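Local coordinates for purine-binding protein BAB2_0673 (Brucella melitensis biovar Abortus, PDB 3S99) that binds adenine and probably other purines such as guanine, and may serve an ABC-type uptake system for them, at residues K88-S94 against D110-A116; F95-T101 against H115-K120; G140-K145 against G173-N178. One frame throughout, in Å; residues are numbered along the deposited sequence.

Contacts 1 and 2 belong to one beta-alpha-beta unit, strand 89-92, helix 98-105 and strand 112-116, and their centres lie about 10 Å apart. Contact 1 pairs the two strands; contact 2 sets the start of the helix against the end of strand 112-116 and the loop after it. His-115 and Ala-116 serve in both, and Thr-92 OG1 meets Thr-101 OG1 at 2.9 Å, a probable hydrogen bond between them. Both reach adenine, contact 1 through Ser-94 and contact 2 through Phe-95 and Thr-117. Contact 3 is helix packing beyond the chain's centre, its own centre about 37 Å from that of contact 1 and about 32 Å from that of contact 2, away from the pocket.

Contact 1: K88-S94 against D110-A116. With ADE (adenine), chain T.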
loop_
_atom_site.group_PDB
_atom_site.type_symbol
_atom_site.label_atom_id
_atom_site.label_comp_id
_atom_site.label_asym_id
_atom_site.label_seq_id
_atom_site.Cartn_x
_atom_site.Cartn_y
_atom_site.Cartn_z
ATOM N N LYS A 88 11.850 -14.852 17.618
ATOM C CA LYS A 88 12.580 -15.633 16.619
ATOM C C LYS A 88 12.085 -15.394 15.176
ATOM O O LYS A 88 12.703 -15.868 14.232
ATOM C CB LYS A 88 12.509 -17.138 16.957
ATOM C CG LYS A 88 13.332 -17.615 18.160
ATOM C CD LYS A 88 14.788 -17.136 18.127
ATOM C CE LYS A 88 15.802 -18.206 18.574
ATOM N NZ LYS A 88 15.749 -18.504 20.053
ATOM N N LEU A 89 10.958 -14.697 15.030
ATOM C CA LEU A 89 10.459 -14.217 13.751
ATOM C C LEU A 89 9.994 -12.787 13.973
ATOM O O LEU A 89 9.190 -12.523 14.869
ATOM C CB LEU A 89 9.305 -15.070 13.292
ATOM C CG LEU A 89 8.586 -14.682 12.002
ATOM C CD1 LEU A 89 9.517 -14.753 10.763
ATOM C CD2 LEU A 89 7.374 -15.587 11.827
ATOM N N ILE A 90 10.538 -11.856 13.200
ATOM C CA ILE A 90 10.243 -10.429 13.382
ATOM C C ILE A 90 9.825 -9.795 12.053
ATOM O O ILE A 90 10.592 -9.860 11.064
ATOM C CB ILE A 90 11.468 -9.689 13.895
ATOM C CG1 ILE A 90 11.908 -10.237 15.258
ATOM C CG2 ILE A 90 11.206 -8.123 13.978
ATOM C CD1 ILE A 90 13.134 -9.500 15.815
ATOM N N PHE A 91 8.632 -9.196 12.034
ATOM C CA PHE A 91 8.093 -8.513 10.857
ATOM C C PHE A 91 8.301 -7.014 11.022
ATOM O O PHE A 91 7.856 -6.420 12.018
ATOM C CB PHE A 91 6.601 -8.798 10.699
ATOM C CG PHE A 91 6.280 -10.228 10.356
ATOM C CD1 PHE A 91 6.177 -10.627 9.015
ATOM C CD2 PHE A 91 6.061 -11.160 11.336
ATOM C CE1 PHE A 91 5.901 -11.934 8.690
ATOM C CE2 PHE A 91 5.749 -12.476 11.006
ATOM C CZ PHE A 91 5.670 -12.854 9.675
ATOM N N THR A 92 8.997 -6.408 10.067
ATOM C CA THR A 92 9.259 -4.970 10.045
ATOM C C THR A 92 8.374 -4.371 8.960
ATOM O O THR A 92 8.520 -4.685 7.785
ATOM C CB THR A 92 10.761 -4.653 9.933
ATOM O OG1 THR A 92 11.326 -5.269 8.781
ATOM C CG2 THR A 92 11.496 -5.153 11.207
ATOM N N THR A 93 7.356 -3.615 9.384
ATOM C CA THR A 93 6.174 -3.394 8.517
ATOM C C THR A 93 6.117 -2.068 7.766
ATOM O O THR A 93 5.043 -1.588 7.395
ATOM C CB THR A 93 4.851 -3.631 9.293
ATOM O OG1 THR A 93 4.706 -2.641 10.322
ATOM C CG2 THR A 93 4.812 -5.047 9.937
ATOM N N SER A 94 7.264 -1.512 7.445
ATOM C CA SER A 94 7.332 -0.275 6.687
ATOM C C SER A 94 8.602 -0.230 5.864
ATOM O O SER A 94 9.630 -0.726 6.284
ATOM C CB SER A 94 7.283 0.930 7.632
ATOM O OG SER A 94 7.269 2.151 6.909
ATOM N N ASP A 110 20.100 -16.492 14.560
ATOM C CA ASP A 110 19.044 -17.475 14.859
ATOM C C ASP A 110 17.642 -16.846 14.732
ATOM O O ASP A 110 16.629 -17.527 14.992
ATOM C CB ASP A 110 19.185 -18.099 16.243
ATOM C CG ASP A 110 20.566 -18.727 16.503
ATOM O OD1 ASP A 110 21.268 -19.206 15.568
ATOM O OD2 ASP A 110 20.922 -18.749 17.705
ATOM N N VAL A 111 17.570 -15.555 14.384
ATOM C CA VAL A 111 16.257 -14.898 14.221
ATOM C C VAL A 111 15.945 -14.786 12.730
ATOM O O VAL A 111 16.836 -14.618 11.919
ATOM C CB VAL A 111 16.217 -13.507 14.900
ATOM C CG1 VAL A 111 14.836 -12.783 14.652
ATOM C CG2 VAL A 111 16.547 -13.637 16.404
ATOM N N LYS A 112 14.675 -14.893 12.369
ATOM C CA LYS A 112 14.259 -14.716 10.977
ATOM C C LYS A 112 13.529 -13.389 10.897
ATOM O O LYS A 112 12.678 -13.115 11.748
ATOM C CB LYS A 112 13.304 -15.825 10.539
ATOM C CG LYS A 112 13.748 -17.275 10.693
ATOM C CD LYS A 112 15.133 -17.522 10.294
ATOM C CE LYS A 112 15.363 -19.044 10.093
ATOM N NZ LYS A 112 15.603 -19.748 11.357
ATOM N N PHE A 113 13.829 -12.606 9.856
ATOM C CA PHE A 113 13.323 -11.251 9.674
ATOM C C PHE A 113 12.485 -11.198 8.400
ATOM O O PHE A 113 12.831 -11.825 7.435
ATOM C CB PHE A 113 14.479 -10.276 9.574
ATOM C CG PHE A 113 15.239 -10.128 10.860
ATOM C CD1 PHE A 113 14.871 -9.165 11.811
ATOM C CD2 PHE A 113 16.281 -10.979 11.153
ATOM C CE1 PHE A 113 15.582 -9.038 12.997
ATOM C CE2 PHE A 113 16.984 -10.845 12.331
ATOM C CZ PHE A 113 16.615 -9.885 13.262
ATOM N N GLU A 114 11.383 -10.464 8.422
ATOM C CA GLU A 114 10.468 -10.348 7.263
ATOM C C GLU A 114 10.211 -8.855 7.109
ATOM O O GLU A 114 9.633 -8.232 8.014
ATOM C CB GLU A 114 9.158 -11.050 7.544
ATOM C CG GLU A 114 9.200 -12.571 7.599
ATOM C CD GLU A 114 9.100 -13.221 6.218
ATOM O OE1 GLU A 114 8.655 -12.553 5.257
ATOM O OE2 GLU A 114 9.458 -14.411 6.107
ATOM N N HIS A 115 10.720 -8.258 6.038
ATOM C CA HIS A 115 10.586 -6.845 5.822
ATOM C C HIS A 115 9.506 -6.543 4.746
ATOM O O HIS A 115 9.528 -7.090 3.630
ATOM C CB HIS A 115 11.898 -6.213 5.375
ATOM C CG HIS A 115 11.732 -4.769 5.042
ATOM N ND1 HIS A 115 11.931 -4.260 3.770
ATOM C CD2 HIS A 115 11.258 -3.746 5.794
ATOM C CE1 HIS A 115 11.646 -2.965 3.777
ATOM N NE2 HIS A 115 11.231 -2.630 4.989
ATOM N N ALA A 116 8.606 -5.638 5.082
ATOM C CA ALA A 116 7.484 -5.275 4.219
ATOM C C ALA A 116 7.882 -4.269 3.149
ATOM O O ALA A 116 8.348 -3.189 3.453
ATOM C CB ALA A 116 6.341 -4.702 5.090
HETATM N N9 ADE T . 5.970 1.152 3.705
HETATM C C8 ADE T . 5.600 0.849 2.413
HETATM N N7 ADE T . 4.400 1.254 2.074
HETATM C C5 ADE T . 4.001 1.867 3.267
HETATM C C6 ADE T . 2.823 2.499 3.556
HETATM N N6 ADE T . 1.895 2.523 2.588
HETATM N N1 ADE T . 2.665 3.026 4.814
HETATM C C2 ADE T . 3.674 2.917 5.696
HETATM N N3 ADE T . 4.860 2.332 5.529
HETATM C C4 ADE T . 4.934 1.830 4.274
HETATM O O HOH W 1 14.211 -18.341 14.046
#
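Strands 89-92 and 112-116 run parallel, tied by five backbone hydrogen bonds. Lys-112 N gives to Lys-88 O, Glu-114 N to Ile-90 O and Ala-116 N to Thr-92 O, while Ile-90 N and Thr-92 N are received by Lys-112 O and Glu-114 O. CA-H groups of Leu-89 and Phe-91 add weaker contacts to the same two carbonyls.

Apolar packing differs on the two faces. On one, Ile-90 CD1 touches Phe-113 CE1 at 3.8 Å and Val-111 CG1 at 3.9 Å, and the isoleucine also packs against Ile-82 and Ala-83 of helix 73-84. Val-111 CG1 covers a face of the Phe-113 ring near its rim. On the other, the Phe-91 ring lies alongside Glu-114, CD1 3.4 Å from Glu-114 CB, and Leu-89 CD1 reaches Glu-114 CG. The buried carboxylate takes hydrogen bonds from Tyr-258 and Trp-271 and a salt bridge from Arg-262.

Other polar contacts lie at the ends, apart from Thr-92 OG1, which pairs with Thr-101 OG1. A water joins Lys-88 O to Asp-110 O. At the pocket end, His-115 NE2 donates to Ser-94 O over 2.8 Å, from above the carbonyl plane (40° out of it). Ser-94 OG, trans to its own backbone N (chi1 -177°), lies 2.8 Å from adenine N3 and probably donates to it.

The imidazole bond holds the Ser-94 backbone at the pocket, from which OG reaches adenine, and three donors, one of them the charged Arg-262, would favour the ionised form of the buried Glu-114.

Contact 2: F95-T101 against H115-K120. With ADE (adenine), chain T.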
loop_
_atom_site.group_PDB
_atom_site.type_symbol
_atom_site.label_atom_id
_atom_site.label_comp_id
_atom_site.label_asym_id
_atom_site.label_seq_id
_atom_site.Cartn_x
_atom_site.Cartn_y
_atom_site.Cartn_z
ATOM N N PHE A 95 8.523 0.410 4.707
ATOM C CA PHE A 95 9.619 0.509 3.763
ATOM C C PHE A 95 10.920 1.028 4.363
ATOM O O PHE A 95 11.978 0.490 4.087
ATOM C CB PHE A 95 9.226 1.410 2.584
ATOM C CG PHE A 95 10.292 1.516 1.533
ATOM C CD1 PHE A 95 10.716 0.387 0.839
ATOM C CD2 PHE A 95 10.856 2.742 1.216
ATOM C CE1 PHE A 95 11.709 0.468 -0.137
ATOM C CE2 PHE A 95 11.854 2.841 0.226
ATOM C CZ PHE A 95 12.260 1.689 -0.464
ATOM N N GLY A 96 10.840 2.060 5.187
ATOM C CA GLY A 96 12.040 2.679 5.770
ATOM C C GLY A 96 12.786 1.809 6.772
ATOM O O GLY A 96 13.892 2.137 7.204
ATOM N N TYR A 97 12.183 0.698 7.154
ATOM C CA TYR A 97 12.879 -0.275 7.984
ATOM C C TYR A 97 13.794 -1.192 7.174
ATOM O O TYR A 97 14.416 -2.079 7.753
ATOM C CB TYR A 97 11.889 -1.170 8.731
ATOM C CG TYR A 97 10.920 -0.433 9.651
ATOM C CD1 TYR A 97 11.271 0.770 10.264
ATOM C CD2 TYR A 97 9.651 -0.950 9.900
ATOM C CE1 TYR A 97 10.392 1.426 11.089
ATOM C CE2 TYR A 97 8.778 -0.303 10.758
ATOM C CZ TYR A 97 9.157 0.883 11.334
ATOM O OH TYR A 97 8.301 1.542 12.173
ATOM N N MET A 98 13.902 -0.975 5.862
ATOM C CA MET A 98 14.711 -1.883 5.032
ATOM C C MET A 98 16.152 -2.027 5.554
ATOM O O MET A 98 16.582 -3.099 5.944
ATOM C CB MET A 98 14.736 -1.425 3.571
ATOM C CG MET A 98 15.554 -2.319 2.682
ATOM S SD MET A 98 15.184 -2.076 0.920
ATOM C CE MET A 98 15.933 -0.460 0.653
ATOM N N ASP A 99 16.890 -0.939 5.528
ATOM C CA ASP A 99 18.293 -0.951 5.932
ATOM C C ASP A 99 18.501 -1.300 7.407
ATOM O O ASP A 99 19.398 -2.071 7.734
ATOM C CB ASP A 99 18.958 0.396 5.553
ATOM C CG ASP A 99 19.066 0.578 4.055
ATOM O OD1 ASP A 99 18.770 -0.390 3.316
ATOM O OD2 ASP A 99 19.458 1.679 3.611
ATOM N N PRO A 100 17.664 -0.755 8.302
ATOM C CA PRO A 100 17.728 -1.198 9.694
ATOM C C PRO A 100 17.564 -2.709 9.865
ATOM O O PRO A 100 18.261 -3.294 10.678
ATOM C CB PRO A 100 16.559 -0.469 10.329
ATOM C CG PRO A 100 16.539 0.832 9.631
ATOM C CD PRO A 100 16.856 0.475 8.178
ATOM N N THR A 101 16.692 -3.338 9.059
ATOM C CA THR A 101 16.455 -4.779 9.197
ATOM C C THR A 101 17.657 -5.570 8.669
ATOM O O THR A 101 18.060 -6.569 9.265
ATOM C CB THR A 101 15.175 -5.203 8.448
ATOM O OG1 THR A 101 14.049 -4.425 8.914
ATOM C CG2 THR A 101 14.911 -6.701 8.628
ATOM N N HIS A 115 10.720 -8.258 6.038
ATOM C CA HIS A 115 10.586 -6.845 5.822
ATOM C C HIS A 115 9.506 -6.543 4.746
ATOM O O HIS A 115 9.528 -7.090 3.630
ATOM C CB HIS A 115 11.898 -6.213 5.375
ATOM C CG HIS A 115 11.732 -4.769 5.042
ATOM N ND1 HIS A 115 11.931 -4.260 3.770
ATOM C CD2 HIS A 115 11.258 -3.746 5.794
ATOM C CE1 HIS A 115 11.646 -2.965 3.777
ATOM N NE2 HIS A 115 11.231 -2.630 4.989
ATOM N N ALA A 116 8.606 -5.638 5.082
ATOM C CA ALA A 116 7.484 -5.275 4.219
ATOM C C ALA A 116 7.882 -4.269 3.149
ATOM O O ALA A 116 8.348 -3.189 3.453
ATOM C CB ALA A 116 6.341 -4.702 5.090
ATOM N N THR A 117 7.705 -4.657 1.887
ATOM C CA THR A 117 7.810 -3.786 0.706
ATOM C C THR A 117 9.224 -3.463 0.274
ATOM O O THR A 117 9.399 -2.752 -0.700
ATOM C CB THR A 117 6.990 -2.452 0.798
ATOM O OG1 THR A 117 7.696 -1.475 1.577
ATOM C CG2 THR A 117 5.618 -2.689 1.420
ATOM N N GLY A 118 10.244 -3.946 0.985
ATOM C CA GLY A 118 11.598 -3.704 0.546
ATOM C C GLY A 118 12.007 -4.695 -0.557
ATOM O O GLY A 118 11.264 -5.609 -0.848
ATOM N N TYR A 119 13.176 -4.492 -1.143
ATOM C CA TYR A 119 13.755 -5.402 -2.174
ATOM C C TYR A 119 15.054 -6.061 -1.707
ATOM O O TYR A 119 15.759 -6.690 -2.504
ATOM C CB TYR A 119 14.057 -4.627 -3.461
ATOM C CG TYR A 119 14.864 -3.375 -3.246
ATOM C CD1 TYR A 119 16.241 -3.432 -3.118
ATOM C CD2 TYR A 119 14.250 -2.130 -3.145
ATOM C CE1 TYR A 119 16.989 -2.296 -2.912
ATOM C CE2 TYR A 119 15.003 -0.977 -2.930
ATOM C CZ TYR A 119 16.375 -1.077 -2.832
ATOM O OH TYR A 119 17.165 0.026 -2.615
ATOM N N LYS A 120 15.400 -5.896 -0.429
ATOM C CA LYS A 120 16.647 -6.446 0.085
ATOM C C LYS A 120 16.361 -7.693 0.923
ATOM O O LYS A 120 15.404 -7.734 1.690
ATOM C CB LYS A 120 17.376 -5.398 0.925
ATOM C CG LYS A 120 18.034 -4.257 0.101
ATOM C CD LYS A 120 18.828 -3.338 0.998
ATOM C CE LYS A 120 19.444 -2.187 0.187
ATOM N NZ LYS A 120 20.345 -1.330 1.030
HETATM N N9 ADE T . 5.970 1.152 3.705
HETATM C C8 ADE T . 5.600 0.849 2.413
HETATM N N7 ADE T . 4.400 1.254 2.074
HETATM C C5 ADE T . 4.001 1.867 3.267
HETATM C C6 ADE T . 2.823 2.499 3.556
HETATM N N6 ADE T . 1.895 2.523 2.588
HETATM N N1 ADE T . 2.665 3.026 4.814
HETATM C C2 ADE T . 3.674 2.917 5.696
HETATM N N3 ADE T . 4.860 2.332 5.529
HETATM C C4 ADE T . 4.934 1.830 4.274
#
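Asp-99 and Lys-120 meet in a salt bridge, NZ 2.9 Å from OD1 and above the carboxylate plane; the extended lysine chain crosses Met-98 on its way, its methylenes suiting the thioether. Met-98 meets two rings: its backbone CA sits over a face of the His-115 imidazole, 3.6 Å from the centroid, in a CH-pi contact, and its unbranched chain, CG trans to the backbone N (chi1 180°), puts SD over the centre of the Tyr-119 ring at 4.0 Å, a Met-aromatic contact.

At the helix start several backbone acceptors are served locally. Phe-95 O accepts from Met-98 N, and Tyr-97 O takes both Thr-101 N and Thr-101 OG1, from opposite faces of its plane, OG1 at 2.6 Å. Thr-117 OG1 gives its proton to Ala-116 O, also 2.6 Å away, and packs against Phe-95 CB. The His-115 backbone bonds to strand 125-130, its NE2 is engaged by Ser-94 O, and Thr-101 OG1 also meets Thr-92 OG1. Tyr-97 OH bonds to Val-69 O.

Phe-95 N stands 2.8 Å from adenine N9, and Thr-117 OG1 3.2 Å from adenine C8. A helix start and a strand-end loop meeting the ligand at the carboxyl edge of a parallel sheet are typical of the type I periplasmic-binding-protein fold.

Contact 3: G140-K145 against G173-N178; sequences GVIAAK and GAQSVN
Two peptide groups, Gly-140 to Val-141 and Gly-173 to Ala-174, lie face to face and nearly parallel, with Gly-140 C 3.6 Å from Gly-173 C. Over the same face of the first, Ala-174 CA stands above Gly-140 O at 3.2 Å, a CA-H...O contact. At the edge of the second, Gly-173 O accepts Ser-176 OG in the carbonyl plane, on a lone pair, at 2.6 Å, and Ser-176 N as well. The amide of Asn-178 is a third flat group: ND2 gives to a water that donates in turn to Ala-144 O, and OD1 accepts from Asp-180 N.

Glycine suits both crossing points, since the two glycines bring bare backbone to the crossing, where the chains already touch. Alanine continues this economy. Ala-144 CB points across the interface and settles against Ala-174 O and Val-177 CB, 3.5 Å from the latter; Ala-174 CB lies 4.0 Å from Ala-144 CB.

Val-177 closes the end of the contact beyond helix 161-175. With CG1 trans to the backbone N (chi1 177°), that methyl meets Lys-145 CD at 3.7 Å, so the lysine lends its aliphatic part. Val-177 CG2 meets Val-141 CG1, and Val-141 CG2 reaches Gly-173 O at 3.6 Å. Val-141 and Lys-145 also touch helix 295-310, while Ala-143 and Ala-174 share Phe-181.

Ala-174 O takes both Val-177 N and Asn-178 N, which holds the turn that carries Val-177. The contact thus joins helices 132-146 and 161-175 of the domain built on the mixed sheet. Its chemistry is chiefly close backbone packing and small apolar side chains; no direct hydrogen bond joins the two segments, and one water links Ala-144 O with Asn-178 ND2, so shape more than charge sets the fit.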
loop_
_atom_site.group_PDB
_atom_site.type_symbol
_atom_site.label_atom_id
_atom_site.label_comp_id
_atom_site.label_asym_id
_atom_site.label_seq_id
_atom_site.Cartn_x
_atom_site.Cartn_y
_atom_site.Cartn_z
ATOM N N GLY A 140 -8.674 4.224 -10.304
ATOM C CA GLY A 140 -8.583 5.259 -11.315
ATOM C C GLY A 140 -9.745 5.136 -12.285
ATOM O O GLY A 140 -10.374 6.135 -12.660
ATOM N N VAL A 141 -10.050 3.898 -12.672
ATOM C CA VAL A 141 -11.204 3.632 -13.534
ATOM C C VAL A 141 -12.465 4.197 -12.868
ATOM O O VAL A 141 -13.252 4.904 -13.498
ATOM C CB VAL A 141 -11.358 2.136 -13.819
ATOM C CG1 VAL A 141 -12.687 1.862 -14.532
ATOM C CG2 VAL A 141 -10.160 1.630 -14.659
ATOM N N ILE A 142 -12.649 3.881 -11.593
ATOM C CA ILE A 142 -13.838 4.321 -10.857
ATOM C C ILE A 142 -13.857 5.838 -10.782
ATOM O O ILE A 142 -14.892 6.454 -11.021
ATOM C CB ILE A 142 -13.896 3.732 -9.413
ATOM C CG1 ILE A 142 -14.067 2.187 -9.453
ATOM C CG2 ILE A 142 -15.028 4.353 -8.643
ATOM C CD1 ILE A 142 -13.589 1.455 -8.164
ATOM N N ALA A 143 -12.712 6.430 -10.451
ATOM C CA ALA A 143 -12.614 7.861 -10.303
ATOM C C ALA A 143 -13.024 8.585 -11.580
ATOM O O ALA A 143 -13.742 9.575 -11.526
ATOM C CB ALA A 143 -11.209 8.275 -9.886
ATOM N N ALA A 144 -12.565 8.090 -12.719
ATOM C CA ALA A 144 -12.907 8.696 -14.011
ATOM C C ALA A 144 -14.389 8.546 -14.379
ATOM O O ALA A 144 -14.954 9.432 -15.019
ATOM C CB ALA A 144 -12.031 8.160 -15.093
ATOM N N LYS A 145 -15.024 7.441 -13.978
ATOM C CA LYS A 145 -16.476 7.324 -14.116
ATOM C C LYS A 145 -17.236 8.207 -13.157
ATOM O O LYS A 145 -18.276 8.697 -13.546
ATOM C CB LYS A 145 -16.980 5.887 -13.959
ATOM C CG LYS A 145 -16.487 4.938 -15.030
ATOM C CD LYS A 145 -17.042 5.297 -16.387
ATOM C CE LYS A 145 -16.800 4.208 -17.432
ATOM N NZ LYS A 145 -17.142 4.688 -18.821
ATOM N N GLY A 173 -5.356 4.192 -15.120
ATOM C CA GLY A 173 -6.721 3.705 -14.942
ATOM C C GLY A 173 -7.757 4.763 -15.322
ATOM O O GLY A 173 -8.654 4.514 -16.136
ATOM N N ALA A 174 -7.613 5.956 -14.747
ATOM C CA ALA A 174 -8.519 7.067 -15.064
ATOM C C ALA A 174 -8.509 7.378 -16.559
ATOM O O ALA A 174 -9.568 7.599 -17.152
ATOM C CB ALA A 174 -8.156 8.295 -14.276
ATOM N N GLN A 175 -7.314 7.409 -17.151
ATOM C CA GLN A 175 -7.156 7.738 -18.555
ATOM C C GLN A 175 -7.710 6.694 -19.500
ATOM O O GLN A 175 -7.868 6.996 -20.662
ATOM C CB GLN A 175 -5.685 7.987 -18.919
ATOM C CG GLN A 175 -5.094 9.251 -18.337
ATOM C CD GLN A 175 -3.587 9.366 -18.581
ATOM O OE1 GLN A 175 -2.901 8.367 -18.898
ATOM N NE2 GLN A 175 -3.066 10.590 -18.464
ATOM N N SER A 176 -8.037 5.491 -19.015
ATOM C CA SER A 176 -8.733 4.511 -19.843
ATOM C C SER A 176 -10.227 4.798 -19.936
ATOM O O SER A 176 -10.956 4.043 -20.579
ATOM C CB SER A 176 -8.575 3.108 -19.264
ATOM O OG SER A 176 -9.337 2.991 -18.096
ATOM N N VAL A 177 -10.678 5.836 -19.241
ATOM C CA VAL A 177 -12.053 6.334 -19.329
ATOM C C VAL A 177 -12.062 7.791 -19.801
ATOM O O VAL A 177 -12.708 8.113 -20.809
ATOM C CB VAL A 177 -12.752 6.248 -17.981
ATOM C CG1 VAL A 177 -14.147 6.839 -18.077
ATOM C CG2 VAL A 177 -12.782 4.766 -17.520
ATOM N N ASN A 178 -11.386 8.653 -19.053
ATOM C CA ASN A 178 -11.321 10.071 -19.350
ATOM C C ASN A 178 -9.848 10.466 -19.654
ATOM O O ASN A 178 -9.014 10.538 -18.751
ATOM C CB ASN A 178 -11.895 10.854 -18.181
ATOM C CG ASN A 178 -11.800 12.361 -18.365
ATOM O OD1 ASN A 178 -11.262 12.856 -19.376
ATOM N ND2 ASN A 178 -12.342 13.109 -17.393
HETATM O O HOH W 2 -13.945 11.842 -15.292
#